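Amidohydrolase 3 domain-containing protein (Pyrococcus horikoshii, PDB 3IGH) is an uncharacterized member of the amidohydrolase family and probably hydrolyses carbon-nitrogen bonds other than peptide bonds, with the help of a bound metal. Local coordinates at residues K144-T152 against E171-V180. Sequence-based numbering, arbitrary orientation.
Sequences KMLELLNLT and EARKVINERV
Arg179 reaches over from helix 166-180 to the C-terminal end of helix 143-149, where it meets Leu148 O and Leu149 O. Its NH2 gives Leu148 O a bond of 2.9 Å that is nearly straight (160°) and lies in the guanidinium plane, and Leu149 O a weaker, more bent one. Two waters complete the grip: one accepts a hydrogen bond from NE and donates one to Leu148 O, the other does the same between NH1 and Leu149 O. Each carbonyl is thus held twice, and Val175 CG1 lies over one face of the guanidinium, offset toward its rim.

Past the turn at Asn150, which has positive phi, Glu171 receives Thr152. Its chain stretches out fully, chi1 of -176° turning CG away from the backbone N. OE1 takes Thr152 N on its syn lone pair at 3.0 Å; the same N-H makes a weak bond to OE2. Thr152 OG1 donates to OE2 at 2.8 Å, on the syn side but tilted from the carboxylate plane. A third water donates to both OE1 and Thr152 O. An alanine here removes both acceptors, and Thr152 N and OG1 would probably lose the partner that fixes them.

Between these polar ends, Leu149 CD2 packs on Ile176 CG1 at 3.8 Å, and Leu151 CD2 lies against Ala172. The axes of 144-149 and 171-180 cross at 78°, and Met145, Leu149 and Ile176 all rest on Phe130 of strand 129-133, while Leu151 also meets Phe157 and Ile164 of strands 157-158 and 163-165.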
loop_
_atom_site.group_PDB
_atom_site.type_symbol
_atom_site.label_atom_id
_atom_site.label_comp_id
_atom_site.label_asym_id
_atom_site.label_seq_id
_atom_site.Cartn_x
_atom_site.Cartn_y
_atom_site.Cartn_z
ATOM N N LYS A 144 40.268 -4.629 3.949
ATOM C CA LYS A 144 39.266 -4.152 2.995
ATOM C C LYS A 144 37.904 -3.892 3.640
ATOM O O LYS A 144 37.221 -2.914 3.317
ATOM C CB LYS A 144 39.108 -5.152 1.854
ATOM C CG LYS A 144 40.263 -5.161 0.860
ATOM C CD LYS A 144 39.949 -6.063 -0.324
ATOM C CE LYS A 144 40.968 -5.895 -1.447
ATOM N NZ LYS A 144 42.300 -6.463 -1.094
ATOM N N MET A 145 37.519 -4.770 4.560
ATOM C CA MET A 145 36.250 -4.632 5.250
ATOM C C MET A 145 36.327 -3.484 6.241
ATOM O O MET A 145 35.366 -2.724 6.392
ATOM C CB MET A 145 35.898 -5.939 5.968
ATOM C CG MET A 145 34.495 -5.958 6.564
ATOM S SD MET A 145 33.213 -6.057 5.304
ATOM C CE MET A 145 31.853 -5.411 6.263
ATOM N N LEU A 146 37.476 -3.345 6.906
ATOM C CA LEU A 146 37.666 -2.262 7.872
ATOM C C LEU A 146 37.662 -0.887 7.191
ATOM O O LEU A 146 37.238 0.104 7.792
ATOM C CB LEU A 146 38.955 -2.461 8.679
ATOM C CG LEU A 146 38.958 -3.601 9.711
ATOM C CD1 LEU A 146 40.324 -3.701 10.397
ATOM C CD2 LEU A 146 37.858 -3.422 10.736
ATOM N N GLU A 147 38.143 -0.847 5.946
ATOM C CA GLU A 147 38.074 0.359 5.121
ATOM C C GLU A 147 36.619 0.753 4.880
ATOM O O GLU A 147 36.248 1.914 5.079
ATOM C CB GLU A 147 38.794 0.144 3.785
ATOM C CG GLU A 147 38.819 1.380 2.875
ATOM C CD GLU A 147 39.536 2.573 3.505
ATOM O OE1 GLU A 147 40.597 2.373 4.138
ATOM O OE2 GLU A 147 39.041 3.712 3.358
ATOM N N LEU A 148 35.805 -0.226 4.483
ATOM C CA LEU A 148 34.366 -0.012 4.273
ATOM C C LEU A 148 33.638 0.414 5.542
ATOM O O LEU A 148 32.719 1.240 5.493
ATOM C CB LEU A 148 33.709 -1.273 3.712
ATOM C CG LEU A 148 33.925 -1.609 2.236
ATOM C CD1 LEU A 148 33.405 -3.004 1.942
ATOM C CD2 LEU A 148 33.250 -0.582 1.325
ATOM N N LEU A 149 34.053 -0.143 6.680
ATOM C CA LEU A 149 33.323 0.078 7.928
ATOM C C LEU A 149 33.611 1.434 8.541
ATOM O O LEU A 149 32.706 2.056 9.100
ATOM C CB LEU A 149 33.611 -1.030 8.952
ATOM C CG LEU A 149 33.021 -2.425 8.719
ATOM C CD1 LEU A 149 33.544 -3.390 9.788
ATOM C CD2 LEU A 149 31.485 -2.397 8.701
ATOM N N ASN A 150 34.872 1.870 8.439
ATOM C CA ASN A 150 35.333 3.130 9.020
ATOM C C ASN A 150 34.818 3.329 10.448
ATOM O O ASN A 150 34.125 4.313 10.748
ATOM C CB ASN A 150 34.961 4.319 8.112
ATOM C CG ASN A 150 35.744 5.581 8.447
ATOM O OD1 ASN A 150 36.973 5.563 8.509
ATOM N ND2 ASN A 150 35.030 6.674 8.688
ATOM N N LEU A 151 35.137 2.361 11.307
ATOM C CA LEU A 151 34.638 2.332 12.685
ATOM C C LEU A 151 35.291 3.397 13.546
ATOM O O LEU A 151 36.446 3.756 13.322
ATOM C CB LEU A 151 34.862 0.952 13.320
ATOM C CG LEU A 151 34.194 -0.251 12.643
ATOM C CD1 LEU A 151 34.563 -1.556 13.352
ATOM C CD2 LEU A 151 32.668 -0.079 12.564
ATOM N N THR A 152 34.532 3.899 14.520
ATOM C CA THR A 152 35.023 4.881 15.479
ATOM C C THR A 152 36.050 4.197 16.387
ATOM O O THR A 152 35.785 3.103 16.891
ATOM C CB THR A 152 33.855 5.469 16.317
ATOM O OG1 THR A 152 32.852 5.995 15.438
ATOM C CG2 THR A 152 34.326 6.583 17.253
ATOM N N GLU A 171 28.070 -0.911 16.225
ATOM C CA GLU A 171 28.337 0.081 15.182
ATOM C C GLU A 171 28.548 -0.606 13.835
ATOM O O GLU A 171 27.966 -0.196 12.835
ATOM C CB GLU A 171 29.549 0.959 15.528
ATOM C CG GLU A 171 29.812 2.078 14.516
ATOM C CD GLU A 171 31.151 2.779 14.710
ATOM O OE1 GLU A 171 32.133 2.126 15.128
ATOM O OE2 GLU A 171 31.225 3.993 14.425
ATOM N N ALA A 172 29.362 -1.660 13.821
ATOM C CA ALA A 172 29.649 -2.399 12.596
ATOM C C ALA A 172 28.384 -2.964 11.953
ATOM O O ALA A 172 28.238 -2.899 10.730
ATOM C CB ALA A 172 30.655 -3.519 12.862
ATOM N N ARG A 173 27.468 -3.435 12.763
ATOM C CA ARG A 173 26.254 -4.002 12.259
ATOM C C ARG A 173 25.372 -2.946 11.653
ATOM O O ARG A 173 24.794 -3.157 10.632
ATOM C CB ARG A 173 25.508 -4.633 13.386
ATOM C CG ARG A 173 25.918 -5.988 13.681
ATOM C CD ARG A 173 24.701 -6.737 14.073
ATOM N NE ARG A 173 24.997 -7.605 15.179
ATOM C CZ ARG A 173 24.699 -8.890 15.193
ATOM N NH1 ARG A 173 25.026 -9.624 16.235
ATOM N NH2 ARG A 173 24.069 -9.425 14.165
ATOM N N LYS A 174 25.274 -1.819 12.329
ATOM C CA LYS A 174 24.519 -0.662 11.840
ATOM C C LYS A 174 25.063 -0.180 10.493
ATOM O O LYS A 174 24.296 0.070 9.561
ATOM C CB LYS A 174 24.562 0.467 12.877
ATOM C CG LYS A 174 23.577 1.607 12.630
ATOM C CD LYS A 174 23.637 2.628 13.767
ATOM C CE LYS A 174 22.409 3.537 13.803
ATOM N NZ LYS A 174 22.501 4.678 12.846
ATOM N N VAL A 175 26.390 -0.089 10.392
ATOM C CA VAL A 175 27.065 0.355 9.170
ATOM C C VAL A 175 26.868 -0.630 8.008
ATOM O O VAL A 175 26.598 -0.224 6.869
ATOM C CB VAL A 175 28.577 0.617 9.446
ATOM C CG1 VAL A 175 29.355 0.795 8.159
ATOM C CG2 VAL A 175 28.746 1.851 10.329
ATOM N N ILE A 176 26.986 -1.924 8.300
ATOM C CA ILE A 176 26.686 -2.956 7.313
ATOM C C ILE A 176 25.240 -2.815 6.823
ATOM O O ILE A 176 24.990 -2.781 5.622
ATOM C CB ILE A 176 26.943 -4.390 7.869
ATOM C CG1 ILE A 176 28.446 -4.636 8.057
ATOM C CG2 ILE A 176 26.374 -5.459 6.922
ATOM C CD1 ILE A 176 28.759 -5.805 8.992
ATOM N N ASN A 177 24.302 -2.711 7.759
ATOM C CA ASN A 177 22.882 -2.680 7.409
ATOM C C ASN A 177 22.402 -1.418 6.689
ATOM O O ASN A 177 21.504 -1.480 5.844
ATOM C CB ASN A 177 22.029 -2.923 8.654
ATOM C CG ASN A 177 22.085 -4.359 9.122
ATOM O OD1 ASN A 177 22.490 -5.262 8.373
ATOM N ND2 ASN A 177 21.668 -4.587 10.357
ATOM N N GLU A 178 23.012 -0.283 7.018
ATOM C CA GLU A 178 22.571 1.005 6.479
ATOM C C GLU A 178 23.393 1.490 5.301
ATOM O O GLU A 178 22.864 2.139 4.406
ATOM C CB GLU A 178 22.563 2.069 7.574
ATOM C CG GLU A 178 21.490 1.839 8.613
ATOM C CD GLU A 178 21.597 2.755 9.815
ATOM O OE1 GLU A 178 22.545 3.574 9.879
ATOM O OE2 GLU A 178 20.725 2.648 10.705
ATOM N N ARG A 179 24.679 1.172 5.289
ATOM C CA ARG A 179 25.586 1.772 4.311
ATOM C C ARG A 179 26.230 0.760 3.373
ATOM O O ARG A 179 26.240 0.959 2.158
ATOM C CB ARG A 179 26.660 2.585 5.041
ATOM C CG ARG A 179 27.442 3.547 4.166
ATOM C CD ARG A 179 28.299 4.440 5.044
ATOM N NE ARG A 179 29.533 3.774 5.466
ATOM C CZ ARG A 179 30.135 3.965 6.638
ATOM N NH1 ARG A 179 29.618 4.796 7.539
ATOM N NH2 ARG A 179 31.262 3.318 6.912
ATOM N N VAL A 180 26.761 -0.328 3.929
ATOM C CA VAL A 180 27.542 -1.286 3.142
ATOM C C VAL A 180 26.675 -2.123 2.181
ATOM O O VAL A 180 27.006 -2.284 0.999
ATOM C CB VAL A 180 28.416 -2.190 4.065
ATOM C CG1 VAL A 180 29.126 -3.237 3.272
ATOM C CG2 VAL A 180 29.427 -1.350 4.857
HETATM O O HOH W 1 30.538 1.916 3.872
HETATM O O HOH W 2 31.176 4.388 9.937
HETATM O O HOH W 3 33.671 1.742 17.412
#